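Local coordinates for protein cyanophage-like gp41-1 intein (Metagenome, PDB 6QAZ) that is a naturally split intein that probably excises itself by protein splicing, joining the two flanking polypeptide segments with a peptide bond, at residues Met17-Ile20 / Ser21-Gln24. Numbering follows the deposited sequence.
Sequences MKEI and SNIQ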
loop_
_atom_site.group_PDB
_atom_site.type_symbol
_atom_site.label_atom_id
_atom_site.label_comp_id
_atom_site.label_asym_id
_atom_site.label_seq_id
_atom_site.Cartn_x
_atom_site.Cartn_y
_atom_site.Cartn_z
ATOM N N MET A 17 3.766 -5.935 -13.816
ATOM C CA MET A 17 4.038 -5.139 -12.618
ATOM C C MET A 17 4.570 -3.781 -13.041
ATOM O O MET A 17 5.366 -3.680 -13.966
ATOM C CB MET A 17 5.094 -5.829 -11.749
ATOM C CG MET A 17 4.650 -7.075 -11.016
ATOM S SD MET A 17 3.401 -6.717 -9.749
ATOM C CE MET A 17 3.172 -8.376 -9.119
ATOM N N LYS A 18 4.144 -2.770 -12.342
ATOM C CA LYS A 18 4.630 -1.402 -12.542
ATOM C C LYS A 18 5.023 -0.802 -11.202
ATOM O O LYS A 18 4.357 -1.062 -10.198
ATOM C CB LYS A 18 3.557 -0.502 -13.173
ATOM C CG LYS A 18 3.154 -0.870 -14.584
ATOM C CD LYS A 18 2.285 0.176 -15.249
ATOM C CE LYS A 18 1.802 -0.245 -16.621
ATOM N NZ LYS A 18 1.087 0.840 -17.322
ATOM N N GLU A 19 6.051 0.028 -11.193
ATOM C CA GLU A 19 6.316 0.849 -10.011
ATOM C C GLU A 19 5.245 1.922 -9.931
ATOM O O GLU A 19 4.812 2.505 -10.949
ATOM C CB GLU A 19 7.700 1.475 -10.048
ATOM C CG GLU A 19 8.797 0.422 -9.881
ATOM C CD GLU A 19 10.228 0.981 -9.861
ATOM O OE1 GLU A 19 10.425 2.185 -10.136
ATOM O OE2 GLU A 19 11.156 0.240 -9.510
ATOM N N ILE A 20 4.795 2.215 -8.717
ATOM C CA ILE A 20 3.655 3.119 -8.549
ATOM C C ILE A 20 3.997 4.521 -9.057
ATOM O O ILE A 20 3.080 5.240 -9.481
ATOM C CB ILE A 20 3.150 3.080 -7.105
ATOM C CG1 ILE A 20 1.736 3.628 -6.998
ATOM C CG2 ILE A 20 4.124 3.712 -6.149
ATOM C CD1 ILE A 20 1.130 3.510 -5.641
ATOM N N SER A 21 5.260 4.922 -9.027
ATOM C CA SER A 21 5.672 6.212 -9.598
ATOM C C SER A 21 5.377 6.314 -11.089
ATOM O O SER A 21 5.379 7.427 -11.601
ATOM C CB SER A 21 7.160 6.417 -9.366
ATOM O OG SER A 21 7.896 5.413 -10.074
ATOM N N ASN A 22 5.157 5.200 -11.776
ATOM C CA ASN A 22 4.888 5.194 -13.217
ATOM C C ASN A 22 3.384 5.042 -13.500
ATOM O O ASN A 22 3.023 5.057 -14.668
ATOM C CB ASN A 22 5.702 4.101 -13.889
ATOM C CG ASN A 22 7.190 4.336 -13.818
ATOM O OD1 ASN A 22 7.637 5.486 -13.824
ATOM N ND2 ASN A 22 7.987 3.279 -13.729
ATOM N N ILE A 23 2.557 4.878 -12.495
ATOM C CA ILE A 23 1.103 4.693 -12.691
ATOM C C ILE A 23 0.495 6.016 -13.158
ATOM O O ILE A 23 0.879 7.103 -12.705
ATOM C CB ILE A 23 0.479 4.176 -11.394
ATOM C CG1 ILE A 23 0.805 2.704 -11.190
ATOM C CG2 ILE A 23 -1.023 4.466 -11.312
ATOM C CD1 ILE A 23 0.061 1.766 -12.098
ATOM N N GLN A 24 -0.477 5.888 -14.043
ATOM C CA GLN A 24 -1.213 7.048 -14.576
ATOM C C GLN A 24 -2.703 6.811 -14.433
ATOM O O GLN A 24 -3.172 5.659 -14.332
ATOM C CB GLN A 24 -0.743 7.362 -15.982
ATOM C CG GLN A 24 -1.055 6.272 -16.947
ATOM C CD GLN A 24 -0.298 6.589 -18.213
ATOM O OE1 GLN A 24 0.667 5.923 -18.571
ATOM N NE2 GLN A 24 -0.710 7.657 -18.857
HETATM O O HOH W 1 1.384 3.836 -16.598
HETATM O O HOH W 2 7.286 0.482 -13.791
HETATM O O HOH W 3 10.318 4.691 -9.426
HETATM O O HOH W 4 1.990 7.665 -10.114
#
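With CG beside its backbone N (chi1 -66°) and every later bond near trans, Lys18 runs as a straight rod past Ile23. Its CD comes 4.2 Å from CD1 of Ile23, the two side chains crossing at about a right angle. Ile23 turns CG1 the same way but bends again at chi2 (-73°), which carries CD1 to the lysine's methylenes, while its CG1 packs more loosely against CG1 of Ile20. A long aliphatic chain with a charged end suits Lys18: the methylenes lie against the isoleucine, and NZ reaches a salt bridge with Asp27, whose carboxylate also accepts the backbone N-H of Gln24. Lys18 NZ also donates to a water lying 2.8 Å from Asn22 O, which may donate to it.

Between these side chains the chain leaves the strand through a short 3-10 turn, as two consecutive i to i+3 bonds record: Asn22 N to Glu19 O at 2.8 Å and Ile23 N to Ile20 O at 3.1 Å. The turn follows the second strand of the 10-13/16-19 hairpin and leads toward strand 28-31 in the all-beta, horseshoe-like Hint fold expected of an intein. Branched, apolar side chains fit its inner side, where Ile20 meets Ile109 and Ile111 of strand 93-113 and Ile23 touches Val11.

Polar residues occupy the outer side. Glu19 extends to a salt bridge with Lys8 through OE2, while OE1 accepts a water's proton at 2.6 Å; that water also hydrogen-bonds Ser21 OG, a small hydroxyl that can meet both it and, weakly, the carbonyl oxygen of Leu7. The side-chain amide of Asn22 suits an exposed site: its ND2 donates at 2.9 Å to a water that also accepts the backbone N-H of Glu19.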